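Local coordinates for protein tRNA (guanine(9)-N1)-methyltransferase (Schizosaccharomyces pombe, PDB 4JWH) that catalyses S-adenosyl-L-methionine-dependent methylation of guanine N1 at position 9 of cytoplasmic tRNA, forming m1G9, at residues Asp113-Asp118 against Gly212-Lys217; Asn122-Gln127 against Leu252-Val257. All coordinates share one frame; numbering follows the deposited sequence.

Contact 1 (Asp113-Asp118 against Gly212-Lys217); sequences DDLMND and GAIVDK. With SAH (S-adenosyl-L-homocysteine), chain C.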
loop_
_atom_site.group_PDB
_atom_site.type_symbol
_atom_site.label_atom_id
_atom_site.label_comp_id
_atom_site.label_asym_id
_atom_site.label_seq_id
_atom_site.Cartn_x
_atom_site.Cartn_y
_atom_site.Cartn_z
ATOM N N ASP A 113 -10.677 2.342 -10.173
ATOM C CA ASP A 113 -10.487 2.203 -11.633
ATOM C C ASP A 113 -11.193 3.335 -12.411
ATOM O O ASP A 113 -10.599 3.972 -13.280
ATOM C CB ASP A 113 -11.038 0.835 -12.085
ATOM C CG ASP A 113 -10.246 0.206 -13.222
ATOM O OD1 ASP A 113 -10.707 0.358 -14.376
ATOM O OD2 ASP A 113 -9.202 -0.465 -12.965
ATOM N N ASP A 114 -12.449 3.605 -12.078
ATOM C CA ASP A 114 -13.230 4.627 -12.800
ATOM C C ASP A 114 -12.733 6.075 -12.613
ATOM O O ASP A 114 -13.153 6.975 -13.361
ATOM C CB ASP A 114 -14.713 4.550 -12.409
ATOM C CG ASP A 114 -15.366 3.253 -12.840
ATOM O OD1 ASP A 114 -15.037 2.737 -13.936
ATOM O OD2 ASP A 114 -16.212 2.758 -12.088
ATOM N N LEU A 115 -11.862 6.312 -11.637
ATOM C CA LEU A 115 -11.363 7.685 -11.414
ATOM C C LEU A 115 -10.087 8.010 -12.183
ATOM O O LEU A 115 -9.628 9.157 -12.187
ATOM C CB LEU A 115 -11.167 7.972 -9.915
ATOM C CG LEU A 115 -12.381 7.725 -9.018
ATOM C CD1 LEU A 115 -12.092 8.095 -7.568
ATOM C CD2 LEU A 115 -13.615 8.474 -9.559
ATOM N N MET A 116 -9.510 7.006 -12.840
ATOM C CA MET A 116 -8.221 7.184 -13.507
ATOM C C MET A 116 -8.282 7.113 -15.044
ATOM O O MET A 116 -8.962 6.247 -15.598
ATOM C CB MET A 116 -7.241 6.112 -13.002
ATOM C CG MET A 116 -6.693 6.368 -11.604
ATOM S SD MET A 116 -5.679 4.978 -11.031
ATOM C CE MET A 116 -6.998 3.923 -10.375
ATOM N N ASN A 117 -7.536 7.978 -15.730
ATOM C CA ASN A 117 -7.347 7.806 -17.189
ATOM C C ASN A 117 -6.363 6.681 -17.487
ATOM O O ASN A 117 -5.901 5.988 -16.572
ATOM C CB ASN A 117 -6.938 9.120 -17.903
ATOM C CG ASN A 117 -5.529 9.593 -17.525
ATOM O OD1 ASN A 117 -4.651 8.785 -17.242
ATOM N ND2 ASN A 117 -5.322 10.907 -17.513
ATOM N N ASP A 118 -6.049 6.496 -18.770
ATOM C CA ASP A 118 -5.242 5.367 -19.227
ATOM C C ASP A 118 -3.798 5.402 -18.765
ATOM O O ASP A 118 -3.238 4.356 -18.448
ATOM C CB ASP A 118 -5.280 5.219 -20.753
ATOM C CG ASP A 118 -5.480 3.790 -21.173
ATOM O OD1 ASP A 118 -4.546 3.230 -21.799
ATOM O OD2 ASP A 118 -6.570 3.213 -20.864
ATOM N N GLY A 212 -4.574 3.207 -0.639
ATOM C CA GLY A 212 -5.396 3.505 -1.830
ATOM C C GLY A 212 -4.676 3.244 -3.145
ATOM O O GLY A 212 -3.641 3.848 -3.426
ATOM N N ALA A 213 -5.205 2.346 -3.972
ATOM C CA ALA A 213 -4.525 2.051 -5.239
ATOM C C ALA A 213 -5.055 3.028 -6.278
ATOM O O ALA A 213 -5.996 2.728 -7.024
ATOM C CB ALA A 213 -4.724 0.590 -5.684
ATOM N N ILE A 214 -4.446 4.208 -6.299
ATOM C CA ILE A 214 -4.844 5.265 -7.218
ATOM C C ILE A 214 -3.684 6.227 -7.522
ATOM O O ILE A 214 -2.905 6.593 -6.645
ATOM C CB ILE A 214 -6.096 6.052 -6.684
ATOM C CG1 ILE A 214 -6.615 7.048 -7.753
ATOM C CG2 ILE A 214 -5.811 6.710 -5.320
ATOM C CD1 ILE A 214 -7.911 7.739 -7.405
ATOM N N VAL A 215 -3.568 6.596 -8.785
ATOM C CA VAL A 215 -2.615 7.578 -9.256
ATOM C C VAL A 215 -3.409 8.796 -9.722
ATOM O O VAL A 215 -3.981 8.797 -10.816
ATOM C CB VAL A 215 -1.780 6.987 -10.417
ATOM C CG1 VAL A 215 -0.887 8.049 -11.090
ATOM C CG2 VAL A 215 -0.946 5.830 -9.892
ATOM N N ASP A 216 -3.499 9.797 -8.855
ATOM C CA ASP A 216 -4.348 10.954 -9.122
ATOM C C ASP A 216 -3.605 12.288 -9.006
ATOM O O ASP A 216 -4.161 13.321 -9.354
ATOM C CB ASP A 216 -5.614 10.866 -8.235
ATOM C CG ASP A 216 -5.353 11.214 -6.779
ATOM O OD1 ASP A 216 -4.256 10.907 -6.287
ATOM O OD2 ASP A 216 -6.249 11.787 -6.114
ATOM N N LYS A 217 -2.368 12.254 -8.510
ATOM C CA LYS A 217 -1.590 13.471 -8.234
ATOM C C LYS A 217 -2.276 14.226 -7.096
ATOM O O LYS A 217 -2.169 15.455 -6.997
ATOM C CB LYS A 217 -1.523 14.411 -9.440
ATOM C CG LYS A 217 -0.617 14.024 -10.580
ATOM C CD LYS A 217 -0.390 15.292 -11.445
ATOM C CE LYS A 217 0.821 15.171 -12.365
ATOM N NZ LYS A 217 1.360 16.524 -12.722
HETATM N N SAH C . -6.094 11.702 -3.217
HETATM C CA SAH C . -5.746 10.301 -3.040
HETATM C CB SAH C . -4.298 10.144 -3.575
HETATM C CG SAH C . -3.500 9.246 -2.726
HETATM S SD SAH C . -1.876 8.688 -3.066
HETATM C C SAH C . -6.145 9.909 -1.623
HETATM O O SAH C . -5.597 9.113 -0.922
HETATM O OXT SAH C . -7.137 10.378 -1.152
HETATM C "C5'" SAH C . -2.085 6.956 -2.964
HETATM C "C4'" SAH C . -2.121 6.316 -1.581
HETATM O "O4'" SAH C . -0.900 6.389 -0.912
HETATM C "C3'" SAH C . -3.158 6.852 -0.586
HETATM O "O3'" SAH C . -4.438 6.336 -0.807
HETATM C "C2'" SAH C . -2.598 6.481 0.743
HETATM O "O2'" SAH C . -3.008 5.185 1.037
HETATM C "C1'" SAH C . -1.121 6.555 0.458
HETATM N N9 SAH C . -0.486 7.777 0.978
HETATM C C8 SAH C . 0.115 8.696 0.277
HETATM N N7 SAH C . 0.649 9.628 1.022
HETATM C C5 SAH C . 0.420 9.287 2.253
HETATM C C6 SAH C . 0.710 9.830 3.581
HETATM N N6 SAH C . 1.367 10.953 3.708
HETATM N N1 SAH C . 0.286 9.162 4.627
HETATM C C2 SAH C . -0.377 8.027 4.504
HETATM N N3 SAH C . -0.689 7.487 3.353
HETATM C C4 SAH C . -0.321 8.051 2.210
#
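The backbone at Met-116 runs past Ile-214 and Val-215 without touching it; the closest CA pair is Met-116 CA to Asp-216 CA, 7.0 Å, and the gap is filled mainly by the Met-116 side chain, which meets both backbone and side-chain atoms of 213-215. Residues 113-115 form a 3-10 turn that opens into an extended Met-116, and Asn-117 then N-caps helix 118-137. In the other segment, Gly-212 ends strand 208-212, Ala-213 is the centre of an inverse gamma turn, and the chain runs on irregularly to Lys-217. Met-116 carries most of the contact. Its chain bends at chi3 (-85°), which turns CE to within 3.7 Å of Ala-213 O. Val-215 N points almost straight at the sulfur, a weak hydrogen bond of 3.5 Å from N to Met-116 SD with an angle of 176° at the hydrogen. Met-116 CG packs 3.9 Å from CG1 of Ile-214, their side chains crossing obliquely. Both loops follow neighbouring parallel strands of the sheet, 105-109 and 208-212, and the second forms part of the cofactor pocket of this SPOUT-clan methyltransferase. Ile-214 has one branch for each side: CD1 reaches CB of Leu-115 at 4.1 Å, while CG2 faces the methionine-like arm of S-adenosyl-L-homocysteine. At the strand end, Gly-212 N donates to the ribose O2' of the ligand (3.0 Å). Asp-216, the proton acceptor of the reaction, takes a hydrogen bond from the ligand amino N at OD2 (2.9 Å), and the same oxygen also accepts from Tyr-220 N. The hydroxyl of Tyr-220 is in turn hydrogen-bonded to Leu-115 O, a second tie between the first loop and the cofactor-binding region, while Met-116 O is hydrogen-bonded to NH2 of Arg-152 on helix 151-161.

Contact 2 (Asn122-Gln127 against Leu252-Val257); sequences NSLCQQ and LTVNQV. With SAH (S-adenosyl-L-homocysteine), chain C.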
loop_
_atom_site.group_PDB
_atom_site.type_symbol
_atom_site.label_atom_id
_atom_site.label_comp_id
_atom_site.label_asym_id
_atom_site.label_seq_id
_atom_site.Cartn_x
_atom_site.Cartn_y
_atom_site.Cartn_z
ATOM N N ASN A 122 -1.890 2.730 -16.209
ATOM C CA ASN A 122 -0.576 2.201 -16.573
ATOM C C ASN A 122 0.451 2.414 -15.456
ATOM O O ASN A 122 1.146 1.469 -15.058
ATOM C CB ASN A 122 -0.073 2.809 -17.895
ATOM C CG ASN A 122 -0.964 2.450 -19.088
ATOM O OD1 ASN A 122 -1.995 1.779 -18.950
ATOM N ND2 ASN A 122 -0.575 2.920 -20.264
ATOM N N SER A 123 0.520 3.641 -14.941
ATOM C CA SER A 123 1.398 3.928 -13.805
ATOM C C SER A 123 1.075 3.078 -12.551
ATOM O O SER A 123 1.977 2.504 -11.933
ATOM C CB SER A 123 1.395 5.420 -13.487
ATOM O OG SER A 123 1.859 5.625 -12.160
ATOM N N LEU A 124 -0.204 2.992 -12.189
ATOM C CA LEU A 124 -0.640 2.175 -11.049
ATOM C C LEU A 124 -0.184 0.721 -11.215
ATOM O O LEU A 124 0.329 0.080 -10.311
ATOM C CB LEU A 124 -2.169 2.266 -10.890
ATOM C CG LEU A 124 -2.732 1.433 -9.722
ATOM C CD1 LEU A 124 -2.151 1.939 -8.363
ATOM C CD2 LEU A 124 -4.234 1.511 -9.746
ATOM N N CYS A 125 -0.320 0.203 -12.415
ATOM C CA CYS A 125 0.060 -1.168 -12.640
ATOM C C CYS A 125 1.574 -1.424 -12.371
ATOM O O CYS A 125 1.963 -2.417 -11.755
ATOM C CB CYS A 125 -0.332 -1.527 -14.057
ATOM S SG CYS A 125 0.167 -3.154 -14.467
ATOM N N GLN A 126 2.417 -0.498 -12.832
ATOM C CA GLN A 126 3.855 -0.500 -12.520
ATOM C C GLN A 126 4.057 -0.440 -10.994
ATOM O O GLN A 126 4.861 -1.164 -10.421
ATOM C CB GLN A 126 4.530 0.678 -13.255
ATOM C CG GLN A 126 5.895 1.139 -12.726
ATOM C CD GLN A 126 6.491 2.267 -13.574
ATOM O OE1 GLN A 126 6.525 3.437 -13.157
ATOM N NE2 GLN A 126 6.952 1.918 -14.775
ATOM N N GLN A 127 3.271 0.393 -10.339
ATOM C CA GLN A 127 3.391 0.556 -8.882
ATOM C C GLN A 127 2.981 -0.680 -8.104
ATOM O O GLN A 127 3.632 -1.004 -7.102
ATOM C CB GLN A 127 2.596 1.760 -8.432
ATOM C CG GLN A 127 3.227 3.028 -8.906
ATOM C CD GLN A 127 2.510 4.258 -8.454
ATOM O OE1 GLN A 127 1.932 4.294 -7.374
ATOM N NE2 GLN A 127 2.590 5.310 -9.255
ATOM N N LEU A 252 2.583 10.598 -1.182
ATOM C CA LEU A 252 3.525 9.716 -1.856
ATOM C C LEU A 252 2.774 8.755 -2.780
ATOM O O LEU A 252 1.547 8.667 -2.712
ATOM C CB LEU A 252 4.347 8.960 -0.816
ATOM C CG LEU A 252 5.098 9.796 0.235
ATOM C CD1 LEU A 252 5.735 8.890 1.261
ATOM C CD2 LEU A 252 6.151 10.680 -0.407
ATOM N N THR A 253 3.506 8.048 -3.634
ATOM C CA THR A 253 2.887 7.110 -4.555
ATOM C C THR A 253 2.556 5.811 -3.787
ATOM O O THR A 253 3.074 5.578 -2.678
ATOM C CB THR A 253 3.806 6.765 -5.746
ATOM O OG1 THR A 253 4.927 6.002 -5.281
ATOM C CG2 THR A 253 4.291 8.038 -6.496
ATOM N N VAL A 254 1.704 4.977 -4.386
ATOM C CA VAL A 254 1.363 3.669 -3.808
ATOM C C VAL A 254 2.634 2.897 -3.423
ATOM O O VAL A 254 2.778 2.454 -2.283
ATOM C CB VAL A 254 0.501 2.834 -4.771
ATOM C CG1 VAL A 254 0.297 1.411 -4.221
ATOM C CG2 VAL A 254 -0.849 3.540 -5.056
ATOM N N ASN A 255 3.578 2.777 -4.357
ATOM C CA ASN A 255 4.777 1.979 -4.076
ATOM C C ASN A 255 5.703 2.661 -3.084
ATOM O O ASN A 255 6.382 1.985 -2.337
ATOM C CB ASN A 255 5.577 1.606 -5.341
ATOM C CG ASN A 255 6.192 2.820 -6.009
ATOM O OD1 ASN A 255 5.482 3.590 -6.628
ATOM N ND2 ASN A 255 7.499 3.044 -5.799
ATOM N N GLN A 256 5.760 3.982 -3.081
ATOM C CA GLN A 256 6.601 4.671 -2.079
ATOM C C GLN A 256 6.103 4.383 -0.659
ATOM O O GLN A 256 6.884 4.126 0.266
ATOM C CB GLN A 256 6.661 6.181 -2.336
ATOM C CG GLN A 256 7.609 6.560 -3.484
ATOM C CD GLN A 256 7.555 8.041 -3.813
ATOM O OE1 GLN A 256 6.496 8.663 -3.727
ATOM N NE2 GLN A 256 8.706 8.615 -4.197
ATOM N N VAL A 257 4.794 4.410 -0.488
ATOM C CA VAL A 257 4.202 4.180 0.830
ATOM C C VAL A 257 4.459 2.734 1.219
ATOM O O VAL A 257 4.918 2.449 2.310
ATOM C CB VAL A 257 2.673 4.457 0.779
ATOM C CG1 VAL A 257 1.987 3.936 2.044
ATOM C CG2 VAL A 257 2.448 5.963 0.628
HETATM N N SAH C . -6.094 11.702 -3.217
HETATM C CA SAH C . -5.746 10.301 -3.040
HETATM C CB SAH C . -4.298 10.144 -3.575
HETATM C CG SAH C . -3.500 9.246 -2.726
HETATM S SD SAH C . -1.876 8.688 -3.066
HETATM C C SAH C . -6.145 9.909 -1.623
HETATM O O SAH C . -5.597 9.113 -0.922
HETATM O OXT SAH C . -7.137 10.378 -1.152
HETATM C "C5'" SAH C . -2.085 6.956 -2.964
HETATM C "C4'" SAH C . -2.121 6.316 -1.581
HETATM O "O4'" SAH C . -0.900 6.389 -0.912
HETATM C "C3'" SAH C . -3.158 6.852 -0.586
HETATM O "O3'" SAH C . -4.438 6.336 -0.807
HETATM C "C2'" SAH C . -2.598 6.481 0.743
HETATM O "O2'" SAH C . -3.008 5.185 1.037
HETATM C "C1'" SAH C . -1.121 6.555 0.458
HETATM N N9 SAH C . -0.486 7.777 0.978
HETATM C C8 SAH C . 0.115 8.696 0.277
HETATM N N7 SAH C . 0.649 9.628 1.022
HETATM C C5 SAH C . 0.420 9.287 2.253
HETATM C C6 SAH C . 0.710 9.830 3.581
HETATM N N6 SAH C . 1.367 10.953 3.708
HETATM N N1 SAH C . 0.286 9.162 4.627
HETATM C C2 SAH C . -0.377 8.027 4.504
HETATM N N3 SAH C . -0.689 7.487 3.353
HETATM C C4 SAH C . -0.321 8.051 2.210
#
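Gln-127 reaches out from the middle of helix 118-137 to the first turn of helix 254-267, where its side-chain oxygen meets a backbone N-H. The bond from Val-254 N to Gln-127 OE1 is weak, 3.1 Å long and bent to 123° at the hydrogen. CG of Gln-127 is anti to its carbonyl carbon (chi1 -69°), and the chain stays extended beyond it, crossing the side chains of Thr-253 and Asn-255 at about a right angle. OE1 also packs 3.3 Å from CB of Val-254, and CG of Gln-127 comes within 3.3 Å of Asn-255 OD1, with the two amide planes turned 68° apart. Thr-253 and Gln-256 make a capping box: Gln-256 N donates to Thr-253 OG1, and Thr-253 N returns a nearly straight bond to Gln-256 OE1 (3.1 Å), in the plane of that amide and on a lone pair. Thr-253 OG1 in addition donates to Asn-255 OD1 (2.8 Å) from well above its carbonyl plane. These bonds cap the start of the helix, directly after the adenine-binding residue Leu-252, whose N donates to N7 of S-adenosyl-L-homocysteine at 3.1 Å. Val-257, in the first turn of the helix, sets CG2 3.5 Å from N9 of the same base. The apolar side of the contact is Leu-124 CD1 on Val-254 CG2, 3.9 Å apart. Val-254 and Val-257 rest on Ile-211 of strand 208-212, Val-254 also touches Cys-131 further along helix 118-137, and Leu-124 packs on Leu-153 of helix 151-161.

How the contacts relate
Both contacts are buried, but contact 2 lies deeper, its centre about 9 Å from the chain's centre, against about 14 Å for contact 1. Contact 1 joins two loops beyond the sheet strands through sulfur and aliphatic groups; contact 2 joins two helices largely through amide groups and a capped helix start. They share S-adenosyl-L-homocysteine: 212-217 holds its ribose and amino group, 252-257 its adenine. Their centres are about 10 Å apart, and their segments alternate along the chain and touch: Val-254 CG2 packs 3.2 Å from Gly-212 O, and Leu-124 CD2 3.5 Å from Ala-213 O. Val-215 rests on Ser-123 and Gln-127, so helix 118-137 backs the loop carrying Asp-216.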